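Local structure of guanylate kinase (Coxiella burnetii, 3TR0) at residues L73-T85 / L102-L115. The protein catalyses the transfer of a phosphate group from ATP to GMP, giving GDP and ADP, and probably serves the recycling of GMP. Numbering follows the deposited sequence.
Sequences LEHATIYERHYGT and LEIDWQGARQIREL. With 5GP (guanosine-5'-monophosphate), chain D.
Glu74 points toward helix 106-115 and meets it at Ile112 and Gly108. Glu74 CB rests against Ile112 CD1 at 3.7 Å; Glu74 CG, set anti to the backbone N (chi1 167°), lies over Gly108 CA at 3.4 Å, where the helix backbone has no side chain. There the chain bends, and the carboxylate turns to the guanine: Glu74 OE1 accepts from N1 of the GMP at 2.7 Å, while OE2 faces the N2 amino group at a distance modelled too short to be trusted. Asp105, the N-cap of the helix, holds that amino group through OD1, 3.0 Å from N2 of GMP. Asp105 OD1 is also met by Gly108 N from above the carboxylate plane, and OD2 receives Gln107 NE2 on the syn lone pair, so both oxygens are fixed. This is the GMP-binding site of the guanylate kinase fold: strands 72-78 and 81-86 belong to the small mixed sheet, whereas strand 99-103 and the helix after it belong to the parallel P-loop core. Ile104 presses CB and CG2 on the purine, and Tyr83 lays a ring face under the ribose O4' and gives its OH to phosphate oxygen O2P. Two glutamines tie the helix to the strand backbone. Gln111 pairs with backbone N-H and C=O of His75: OE1 is 3.1 Å from His75 N, and NE2 makes a nearly straight bond (169°, 2.7 Å) to His75 O, which lies in the Gln111 amide plane although NE2 stands above the His75 carbonyl plane. One turn earlier, Gln107 NE2 donates to Thr77 O at 3.1 Å, while a water links Gln107 OE1 to Thr77 N. Toward the helix's C-terminal end, Leu73 CD1 packs against both methyls of Leu115, each 3.5 Å away.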
loop_
_atom_site.group_PDB
_atom_site.type_symbol
_atom_site.label_atom_id
_atom_site.label_comp_id
_atom_site.label_asym_id
_atom_site.label_seq_id
_atom_site.Cartn_x
_atom_site.Cartn_y
_atom_site.Cartn_z
ATOM N N LEU A 73 7.477 20.500 14.696
ATOM C CA LEU A 73 6.246 19.921 14.180
ATOM C C LEU A 73 5.764 18.905 15.195
ATOM O O LEU A 73 4.569 18.625 15.319
ATOM C CB LEU A 73 6.542 19.215 12.859
ATOM C CG LEU A 73 5.376 18.785 11.975
ATOM C CD1 LEU A 73 4.530 19.988 11.615
ATOM C CD2 LEU A 73 5.902 18.101 10.726
ATOM N N GLU A 74 6.731 18.379 15.937
ATOM C CA GLU A 74 6.537 17.251 16.817
ATOM C C GLU A 74 7.721 17.215 17.774
ATOM O O GLU A 74 8.854 17.468 17.364
ATOM C CB GLU A 74 6.498 15.985 15.957
ATOM C CG GLU A 74 6.598 14.682 16.689
ATOM C CD GLU A 74 7.994 14.387 17.194
ATOM O OE1 GLU A 74 8.980 14.505 16.422
ATOM O OE2 GLU A 74 8.092 14.033 18.379
ATOM N N HIS A 75 7.471 16.920 19.046
ATOM C CA HIS A 75 8.564 16.741 19.998
ATOM C C HIS A 75 8.165 15.837 21.161
ATOM O O HIS A 75 6.996 15.759 21.531
ATOM C CB HIS A 75 9.082 18.093 20.505
ATOM C CG HIS A 75 8.186 18.749 21.509
ATOM N ND1 HIS A 75 8.443 18.720 22.862
ATOM C CD2 HIS A 75 7.034 19.443 21.358
ATOM C CE1 HIS A 75 7.490 19.375 23.503
ATOM N NE2 HIS A 75 6.622 19.821 22.613
ATOM N N ALA A 76 9.148 15.146 21.731
ATOM C CA ALA A 76 8.877 14.206 22.808
ATOM C C ALA A 76 10.090 14.043 23.701
ATOM O O ALA A 76 11.207 14.407 23.329
ATOM C CB ALA A 76 8.458 12.852 22.242
ATOM N N THR A 77 9.855 13.489 24.885
ATOM C CA THR A 77 10.927 13.164 25.808
ATOM C C THR A 77 11.110 11.658 25.854
ATOM O O THR A 77 10.148 10.916 26.047
ATOM C CB THR A 77 10.620 13.672 27.224
ATOM O OG1 THR A 77 10.490 15.098 27.202
ATOM C CG2 THR A 77 11.734 13.278 28.178
ATOM N N ILE A 78 12.349 11.217 25.668
ATOM C CA ILE A 78 12.668 9.795 25.630
ATOM C C ILE A 78 13.936 9.520 26.428
ATOM O O ILE A 78 14.989 10.101 26.160
ATOM C CB ILE A 78 12.860 9.310 24.188
ATOM C CG1 ILE A 78 11.614 9.625 23.359
ATOM C CG2 ILE A 78 13.155 7.817 24.162
ATOM C CD1 ILE A 78 11.840 9.568 21.876
ATOM N N TYR A 79 13.830 8.630 27.408
ATOM C CA TYR A 79 14.948 8.350 28.301
ATOM C C TYR A 79 15.578 9.650 28.795
ATOM O O TYR A 79 16.791 9.840 28.713
ATOM C CB TYR A 79 15.990 7.464 27.609
ATOM C CG TYR A 79 17.189 7.140 28.474
ATOM C CD1 TYR A 79 17.081 6.269 29.551
ATOM C CD2 TYR A 79 18.431 7.705 28.212
ATOM C CE1 TYR A 79 18.177 5.973 30.346
ATOM C CE2 TYR A 79 19.529 7.417 28.999
ATOM C CZ TYR A 79 19.398 6.550 30.063
ATOM O OH TYR A 79 20.494 6.262 30.846
ATOM N N GLU A 80 14.735 10.550 29.295
ATOM C CA GLU A 80 15.184 11.803 29.900
ATOM C C GLU A 80 15.930 12.736 28.946
ATOM O O GLU A 80 16.618 13.657 29.387
ATOM C CB GLU A 80 16.041 11.527 31.137
ATOM C CG GLU A 80 15.327 10.734 32.215
ATOM C CD GLU A 80 16.126 10.653 33.496
ATOM O OE1 GLU A 80 16.662 11.696 33.929
ATOM O OE2 GLU A 80 16.227 9.546 34.064
ATOM N N ARG A 81 15.792 12.499 27.646
ATOM C CA ARG A 81 16.370 13.389 26.645
ATOM C C ARG A 81 15.274 13.886 25.710
ATOM O O ARG A 81 14.180 13.322 25.665
ATOM C CB ARG A 81 17.469 12.682 25.849
ATOM C CG ARG A 81 18.635 12.186 26.694
ATOM C CD ARG A 81 19.422 13.335 27.302
ATOM N NE ARG A 81 20.560 12.846 28.079
ATOM C CZ ARG A 81 21.442 13.627 28.692
ATOM N NH1 ARG A 81 21.326 14.946 28.623
ATOM N NH2 ARG A 81 22.443 13.087 29.373
ATOM N N HIS A 82 15.571 14.942 24.964
ATOM C CA HIS A 82 14.575 15.568 24.111
ATOM C C HIS A 82 14.900 15.367 22.643
ATOM O O HIS A 82 16.059 15.454 22.237
ATOM C CB HIS A 82 14.450 17.058 24.433
ATOM C CG HIS A 82 13.949 17.330 25.816
ATOM N ND1 HIS A 82 12.640 17.113 26.187
ATOM C CD2 HIS A 82 14.582 17.795 26.919
ATOM C CE1 HIS A 82 12.486 17.434 27.460
ATOM N NE2 HIS A 82 13.650 17.851 27.927
ATOM N N TYR A 83 13.861 15.081 21.864
ATOM C CA TYR A 83 13.969 14.910 20.422
ATOM C C TYR A 83 12.798 15.618 19.742
ATOM O O TYR A 83 11.673 15.601 20.246
ATOM C CB TYR A 83 13.895 13.425 20.055
ATOM C CG TYR A 83 14.914 12.533 20.727
ATOM C CD1 TYR A 83 15.986 12.016 20.012
ATOM C CD2 TYR A 83 14.788 12.181 22.063
ATOM C CE1 TYR A 83 16.912 11.188 20.612
ATOM C CE2 TYR A 83 15.711 11.357 22.675
ATOM C CZ TYR A 83 16.770 10.862 21.943
ATOM O OH TYR A 83 17.693 10.037 22.543
ATOM N N GLY A 84 13.046 16.219 18.585
ATOM C CA GLY A 84 11.978 16.886 17.867
ATOM C C GLY A 84 12.208 17.009 16.376
ATOM O O GLY A 84 13.343 16.955 15.904
ATOM N N THR A 85 11.115 17.176 15.638
ATOM C CA THR A 85 11.166 17.362 14.196
ATOM C C THR A 85 10.959 18.832 13.860
ATOM O O THR A 85 9.877 19.377 14.076
ATOM C CB THR A 85 10.067 16.542 13.484
ATOM O OG1 THR A 85 10.281 15.146 13.721
ATOM C CG2 THR A 85 10.089 16.801 11.987
ATOM N N LEU A 102 9.945 10.243 8.688
ATOM C CA LEU A 102 10.130 10.677 10.068
ATOM C C LEU A 102 10.470 9.478 10.945
ATOM O O LEU A 102 9.625 8.615 11.190
ATOM C CB LEU A 102 8.868 11.370 10.590
ATOM C CG LEU A 102 8.382 12.610 9.824
ATOM C CD1 LEU A 102 7.025 13.069 10.343
ATOM C CD2 LEU A 102 9.398 13.721 9.926
ATOM N N GLU A 103 11.716 9.417 11.402
ATOM C CA GLU A 103 12.127 8.363 12.319
ATOM C C GLU A 103 11.884 8.868 13.725
ATOM O O GLU A 103 12.757 9.499 14.319
ATOM C CB GLU A 103 13.608 8.047 12.146
ATOM C CG GLU A 103 13.997 7.554 10.773
ATOM C CD GLU A 103 15.493 7.322 10.655
ATOM O OE1 GLU A 103 16.254 8.312 10.705
ATOM O OE2 GLU A 103 15.907 6.152 10.526
ATOM N N ILE A 104 10.687 8.619 14.244
ATOM C CA ILE A 104 10.279 9.175 15.526
ATOM C C ILE A 104 9.610 8.108 16.380
ATOM O O ILE A 104 9.219 7.063 15.869
ATOM C CB ILE A 104 9.321 10.365 15.340
ATOM C CG1 ILE A 104 8.085 9.942 14.546
ATOM C CG2 ILE A 104 10.029 11.516 14.625
ATOM C CD1 ILE A 104 7.096 11.067 14.301
ATOM N N ASP A 105 9.485 8.364 17.681
ATOM C CA ASP A 105 8.922 7.367 18.587
ATOM C C ASP A 105 7.403 7.395 18.550
ATOM O O ASP A 105 6.809 8.149 17.776
ATOM C CB ASP A 105 9.432 7.551 20.025
ATOM C CG ASP A 105 8.668 8.613 20.792
ATOM O OD1 ASP A 105 8.259 9.613 20.182
ATOM O OD2 ASP A 105 8.478 8.447 22.018
ATOM N N TRP A 106 6.775 6.572 19.383
ATOM C CA TRP A 106 5.316 6.442 19.353
ATOM C C TRP A 106 4.605 7.725 19.776
ATOM O O TRP A 106 3.509 8.017 19.293
ATOM C CB TRP A 106 4.841 5.248 20.193
ATOM C CG TRP A 106 5.068 5.395 21.676
ATOM C CD1 TRP A 106 6.113 4.897 22.399
ATOM C CD2 TRP A 106 4.224 6.078 22.611
ATOM N NE1 TRP A 106 5.975 5.233 23.727
ATOM C CE2 TRP A 106 4.824 5.959 23.882
ATOM C CE3 TRP A 106 3.021 6.784 22.498
ATOM C CZ2 TRP A 106 4.260 6.514 25.028
ATOM C CZ3 TRP A 106 2.466 7.337 23.638
ATOM C CH2 TRP A 106 3.085 7.198 24.886
ATOM N N GLN A 107 5.229 8.486 20.674
ATOM C CA GLN A 107 4.668 9.758 21.118
ATOM C C GLN A 107 4.637 10.752 19.971
ATOM O O GLN A 107 3.640 11.436 19.757
ATOM C CB GLN A 107 5.490 10.345 22.265
ATOM C CG GLN A 107 5.624 9.436 23.470
ATOM C CD GLN A 107 6.537 10.018 24.526
ATOM O OE1 GLN A 107 6.079 10.629 25.488
ATOM N NE2 GLN A 107 7.840 9.834 24.349
ATOM N N GLY A 108 5.744 10.841 19.244
ATOM C CA GLY A 108 5.812 11.718 18.091
ATOM C C GLY A 108 4.821 11.302 17.020
ATOM O O GLY A 108 4.196 12.146 16.372
ATOM N N ALA A 109 4.673 9.993 16.834
ATOM C CA ALA A 109 3.734 9.463 15.849
ATOM C C ALA A 109 2.315 9.956 16.118
ATOM O O ALA A 109 1.625 10.408 15.205
ATOM C CB ALA A 109 3.774 7.942 15.844
ATOM N N ARG A 110 1.882 9.868 17.375
ATOM C CA ARG A 110 0.554 10.350 17.753
ATOM C C ARG A 110 0.363 11.817 17.369
ATOM O O ARG A 110 -0.705 12.205 16.896
ATOM C CB ARG A 110 0.301 10.155 19.254
ATOM C CG ARG A 110 0.186 8.703 19.701
ATOM C CD ARG A 110 -0.257 8.615 21.161
ATOM N NE ARG A 110 -0.496 7.247 21.606
ATOM C CZ ARG A 110 -1.041 6.929 22.777
ATOM N NH1 ARG A 110 -1.404 7.887 23.621
ATOM N NH2 ARG A 110 -1.225 5.657 23.107
ATOM N N GLN A 111 1.397 12.629 17.570
ATOM C CA GLN A 111 1.322 14.053 17.249
ATOM C C GLN A 111 1.172 14.280 15.752
ATOM O O GLN A 111 0.338 15.074 15.312
ATOM C CB GLN A 111 2.564 14.786 17.757
ATOM C CG GLN A 111 2.676 14.844 19.267
ATOM C CD GLN A 111 4.002 15.410 19.719
ATOM O OE1 GLN A 111 4.378 16.519 19.338
ATOM N NE2 GLN A 111 4.726 14.645 20.524
ATOM N N ILE A 112 1.986 13.580 14.970
ATOM C CA ILE A 112 1.956 13.722 13.520
ATOM C C ILE A 112 0.614 13.278 12.933
ATOM O O ILE A 112 0.069 13.938 12.048
ATOM C CB ILE A 112 3.106 12.943 12.858
ATOM C CG1 ILE A 112 4.455 13.490 13.327
ATOM C CG2 ILE A 112 3.003 13.033 11.344
ATOM C CD1 ILE A 112 4.692 14.937 12.939
ATOM N N ARG A 113 0.079 12.164 13.428
ATOM C CA ARG A 113 -1.216 11.673 12.948
ATOM C C ARG A 113 -2.317 12.712 13.133
ATOM O O ARG A 113 -3.183 12.869 12.272
ATOM C CB ARG A 113 -1.613 10.365 13.634
ATOM C CG ARG A 113 -0.794 9.166 13.203
ATOM C CD ARG A 113 -1.371 7.860 13.735
ATOM N NE ARG A 113 -0.366 6.804 13.708
ATOM C CZ ARG A 113 0.331 6.415 14.768
ATOM N NH1 ARG A 113 0.108 6.977 15.950
ATOM N NH2 ARG A 113 1.240 5.456 14.651
ATOM N N GLU A 114 -2.284 13.412 14.260
ATOM C CA GLU A 114 -3.240 14.481 14.528
ATOM C C GLU A 114 -3.038 15.635 13.554
ATOM O O GLU A 114 -3.991 16.154 12.973
ATOM C CB GLU A 114 -3.079 14.991 15.961
ATOM C CG GLU A 114 -3.532 14.017 17.035
ATOM C CD GLU A 114 -4.952 14.281 17.496
ATOM O OE1 GLU A 114 -5.387 15.451 17.437
ATOM O OE2 GLU A 114 -5.633 13.322 17.915
ATOM N N LEU A 115 -1.780 16.019 13.375
ATOM C CA LEU A 115 -1.421 17.219 12.630
ATOM C C LEU A 115 -1.469 17.037 11.110
ATOM O O LEU A 115 -1.684 17.999 10.371
ATOM C CB LEU A 115 -0.031 17.685 13.076
ATOM C CG LEU A 115 0.608 18.915 12.439
ATOM C CD1 LEU A 115 1.539 19.588 13.436
ATOM C CD2 LEU A 115 1.354 18.536 11.168
HETATM P P 5GP D . 18.680 7.545 19.806
HETATM O O1P 5GP D . 19.424 7.960 18.560
HETATM O O2P 5GP D . 18.945 8.306 21.078
HETATM O O3P 5GP D . 18.903 6.067 20.026
HETATM O "O5'" 5GP D . 17.118 7.537 19.506
HETATM C "C5'" 5GP D . 16.173 7.429 20.557
HETATM C "C4'" 5GP D . 14.772 7.318 20.019
HETATM O "O4'" 5GP D . 14.170 8.627 19.969
HETATM C "C3'" 5GP D . 14.654 6.814 18.591
HETATM O "O3'" 5GP D . 14.740 5.403 18.494
HETATM C "C2'" 5GP D . 13.310 7.372 18.135
HETATM O "O2'" 5GP D . 12.255 6.509 18.532
HETATM C "C1'" 5GP D . 13.200 8.665 18.951
HETATM N N9 5GP D . 13.421 9.870 18.133
HETATM C C8 5GP D . 14.501 10.240 17.432
HETATM N N7 5GP D . 14.249 11.442 16.856
HETATM C C5 5GP D . 12.996 11.813 17.211
HETATM C C6 5GP D . 12.185 12.911 16.946
HETATM O O6 5GP D . 12.585 13.849 16.215
HETATM N N1 5GP D . 10.959 12.959 17.481
HETATM C C2 5GP D . 10.495 11.973 18.263
HETATM N N2 5GP D . 9.253 12.033 18.797
HETATM N N3 5GP D . 11.256 10.898 18.535
HETATM C C4 5GP D . 12.500 10.814 18.021
HETATM O O HOH W 1 7.115 13.379 25.736
#